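Local coordinates for protein fructosyl amine: oxygen oxidoreductase (Aspergillus fumigatus, PDB 3DJE) that binds FAD and oxidatively deglycates fructosyl amino acids, using molecular oxygen as the electron acceptor, at residues Thr180-Pro183 and Gln184-Val188. Sequence-based numbering, arbitrary orientation.
Sequences TGTP and QGRVV. With FAD (flavin-adenine dinucleotide), chain C.
The side chain of Gln184 folds back onto the carbonyl of Thr180, one of three direct hydrogen bonds that close this tight loop, a compact case of a turn shaped jointly by backbone and side chain. Its amide nitrogen NE2 donates to Thr180 O at 2.9 Å, somewhat bent at 146° and tilted from the carbonyl plane. The side chain gets there because CG sits between the backbone N and the carbonyl carbon (chi1 57°) and the chain then bends at chi2, which also lays OE1 3.3 Å from CD of Pro183. Two backbone bonds complete the set: Gly185 N to Gly181 O, 2.8 Å, and the longer Arg186 N to Pro183 O. The latter closes a type I beta turn from Pro183 to Arg186, entered through a cis peptide bond before Pro183. Gly181 adopts a positive phi (99°) with an extended psi, backbone angles that glycine takes up readily.

The loop joins strand 177-180, an outer strand of the Rossmann-like FAD-binding sheet, to strand 187-193 of a small antiparallel sheet, and its exit edge receives the adenine. Val187 reads the base with its backbone, N donating to N1A of FAD and O accepting from N6A, both at 3.1 Å, while its CG2 packs beside N1A and C2A. Arg186 NH1 comes within 3.5 Å of the same N6A, oblique to the guanidinium.

Two waters add bridges between the two halves of the loop. One water, at the guanidinium edge and in its plane, accepts from Arg186 NE at 2.6 Å and donates to Thr182 OG1, a hydroxyl also hydrogen-bonded to Pro38 O; the two side chains run alongside each other. A second water takes a hydrogen bond from Gln184 NE2 at 2.7 Å and gives one to Thr182 O.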
loop_
_atom_site.group_PDB
_atom_site.type_symbol
_atom_site.label_atom_id
_atom_site.label_comp_id
_atom_site.label_asym_id
_atom_site.label_seq_id
_atom_site.Cartn_x
_atom_site.Cartn_y
_atom_site.Cartn_z
ATOM N N THR A 180 -5.865 -20.792 1.029
ATOM C CA THR A 180 -4.660 -20.102 0.592
ATOM C C THR A 180 -3.625 -21.060 0.034
ATOM O O THR A 180 -3.640 -22.262 0.342
ATOM C CB THR A 180 -4.012 -19.308 1.739
ATOM O OG1 THR A 180 -3.601 -20.211 2.775
ATOM C CG2 THR A 180 -4.966 -18.250 2.284
ATOM N N GLY A 181 -2.724 -20.521 -0.773
ATOM C CA GLY A 181 -1.733 -21.345 -1.432
ATOM C C GLY A 181 -2.130 -21.648 -2.856
ATOM O O GLY A 181 -3.244 -21.368 -3.288
ATOM N N THR A 182 -1.186 -22.206 -3.594
ATOM C CA THR A 182 -1.399 -22.560 -4.982
ATOM C C THR A 182 -1.309 -24.091 -5.091
ATOM O O THR A 182 -0.370 -24.702 -4.543
ATOM C CB THR A 182 -0.351 -21.844 -5.881
ATOM O OG1 THR A 182 -0.542 -20.418 -5.811
ATOM C CG2 THR A 182 -0.457 -22.290 -7.322
ATOM N N PRO A 183 -2.256 -24.722 -5.815
ATOM C CA PRO A 183 -3.314 -24.128 -6.646
ATOM C C PRO A 183 -4.636 -23.778 -5.971
ATOM O O PRO A 183 -5.451 -23.101 -6.601
ATOM C CB PRO A 183 -3.585 -25.231 -7.681
ATOM C CG PRO A 183 -3.377 -26.504 -6.897
ATOM C CD PRO A 183 -2.266 -26.198 -5.897
ATOM N N GLN A 184 -4.860 -24.234 -4.738
ATOM C CA GLN A 184 -6.200 -24.167 -4.110
ATOM C C GLN A 184 -6.784 -22.755 -3.969
ATOM O O GLN A 184 -8.000 -22.587 -4.011
ATOM C CB GLN A 184 -6.233 -24.897 -2.756
ATOM C CG GLN A 184 -5.199 -24.396 -1.726
ATOM C CD GLN A 184 -3.804 -25.039 -1.897
ATOM O OE1 GLN A 184 -3.551 -25.789 -2.852
ATOM N NE2 GLN A 184 -2.894 -24.741 -0.961
ATOM N N GLY A 185 -5.922 -21.758 -3.797
ATOM C CA GLY A 185 -6.393 -20.380 -3.610
ATOM C C GLY A 185 -6.124 -19.444 -4.774
ATOM O O GLY A 185 -6.377 -18.247 -4.666
ATOM N N ARG A 186 -5.599 -19.974 -5.885
ATOM C CA ARG A 186 -5.292 -19.144 -7.041
ATOM C C ARG A 186 -6.512 -19.074 -7.949
ATOM O O ARG A 186 -6.829 -20.037 -8.665
ATOM C CB ARG A 186 -4.070 -19.668 -7.824
ATOM C CG ARG A 186 -3.828 -18.898 -9.121
ATOM C CD ARG A 186 -2.456 -19.154 -9.751
ATOM N NE ARG A 186 -1.403 -18.376 -9.093
ATOM C CZ ARG A 186 -1.252 -17.054 -9.202
ATOM N NH1 ARG A 186 -2.100 -16.335 -9.945
ATOM N NH2 ARG A 186 -0.259 -16.440 -8.558
ATOM N N VAL A 187 -7.196 -17.938 -7.933
ATOM C CA VAL A 187 -8.352 -17.779 -8.823
ATOM C C VAL A 187 -7.857 -17.688 -10.263
ATOM O O VAL A 187 -6.909 -16.946 -10.558
ATOM C CB VAL A 187 -9.172 -16.520 -8.475
ATOM C CG1 VAL A 187 -10.215 -16.260 -9.538
ATOM C CG2 VAL A 187 -9.844 -16.685 -7.107
ATOM N N VAL A 188 -8.512 -18.433 -11.157
ATOM C CA VAL A 188 -8.139 -18.400 -12.581
ATOM C C VAL A 188 -9.149 -17.660 -13.448
ATOM O O VAL A 188 -8.808 -17.192 -14.540
ATOM C CB VAL A 188 -7.854 -19.802 -13.182
ATOM C CG1 VAL A 188 -6.666 -20.459 -12.449
ATOM C CG2 VAL A 188 -9.108 -20.681 -13.155
HETATM P PA FAD C . -2.485 -6.358 -1.584
HETATM O O1A FAD C . -2.326 -6.193 -0.135
HETATM O O2A FAD C . -1.260 -6.382 -2.441
HETATM O O5B FAD C . -3.333 -7.683 -1.743
HETATM C C5B FAD C . -3.617 -8.279 -3.012
HETATM C C4B FAD C . -3.872 -9.769 -2.753
HETATM O O4B FAD C . -4.372 -10.251 -4.014
HETATM C C3B FAD C . -2.510 -10.461 -2.507
HETATM O O3B FAD C . -2.479 -11.100 -1.220
HETATM C C2B FAD C . -2.461 -11.480 -3.656
HETATM O O2B FAD C . -1.881 -12.757 -3.245
HETATM C C1B FAD C . -3.956 -11.582 -4.068
HETATM N N9A FAD C . -4.023 -12.252 -5.402
HETATM C C8A FAD C . -3.217 -12.081 -6.472
HETATM N N7A FAD C . -3.600 -12.932 -7.447
HETATM C C5A FAD C . -4.644 -13.636 -6.987
HETATM C C6A FAD C . -5.439 -14.656 -7.523
HETATM N N6A FAD C . -5.193 -15.125 -8.769
HETATM N N1A FAD C . -6.437 -15.162 -6.773
HETATM C C2A FAD C . -6.680 -14.711 -5.537
HETATM N N3A FAD C . -5.937 -13.741 -4.992
HETATM C C4A FAD C . -4.920 -13.197 -5.701
HETATM N N1 FAD C . 0.543 2.447 2.133
HETATM C C2 FAD C . 0.446 3.189 3.308
HETATM O O2 FAD C . -0.647 3.480 3.799
HETATM N N3 FAD C . 1.618 3.616 3.935
HETATM C C4 FAD C . 2.875 3.330 3.413
HETATM O O4 FAD C . 3.892 3.722 3.998
HETATM C C4X FAD C . 2.957 2.599 2.218
HETATM N N5 FAD C . 4.199 2.309 1.657
HETATM C C5X FAD C . 4.274 1.436 0.575
HETATM C C6 FAD C . 5.528 0.994 0.164
HETATM C C7 FAD C . 5.639 0.086 -0.883
HETATM C C7M FAD C . 7.049 -0.348 -1.309
HETATM C C8 FAD C . 4.494 -0.406 -1.508
HETATM C C8M FAD C . 4.620 -1.475 -2.619
HETATM C C9 FAD C . 3.233 0.030 -1.077
HETATM C C9A FAD C . 3.116 0.946 -0.023
HETATM N N10 FAD C . 1.864 1.413 0.423
HETATM C C10 FAD C . 1.789 2.165 1.595
HETATM C "C1'" FAD C . 0.638 1.098 -0.324
HETATM C "C2'" FAD C . -0.050 -0.120 0.295
HETATM O "O2'" FAD C . 0.936 -1.121 0.632
HETATM C "C3'" FAD C . -1.063 -0.681 -0.699
HETATM O "O3'" FAD C . -1.856 0.402 -1.227
HETATM C "C4'" FAD C . -2.021 -1.683 -0.046
HETATM O "O4'" FAD C . -1.328 -2.619 0.779
HETATM C "C5'" FAD C . -2.768 -2.442 -1.149
HETATM O "O5'" FAD C . -3.714 -3.346 -0.555
HETATM P P FAD C . -4.579 -4.327 -1.483
HETATM O O1P FAD C . -5.263 -3.519 -2.537
HETATM O O2P FAD C . -5.363 -5.167 -0.555
HETATM O O3P FAD C . -3.496 -5.268 -2.207
HETATM O O HOH W 1 0.704 -18.782 -7.636
HETATM O O HOH W 2 -0.352 -25.519 -1.495
#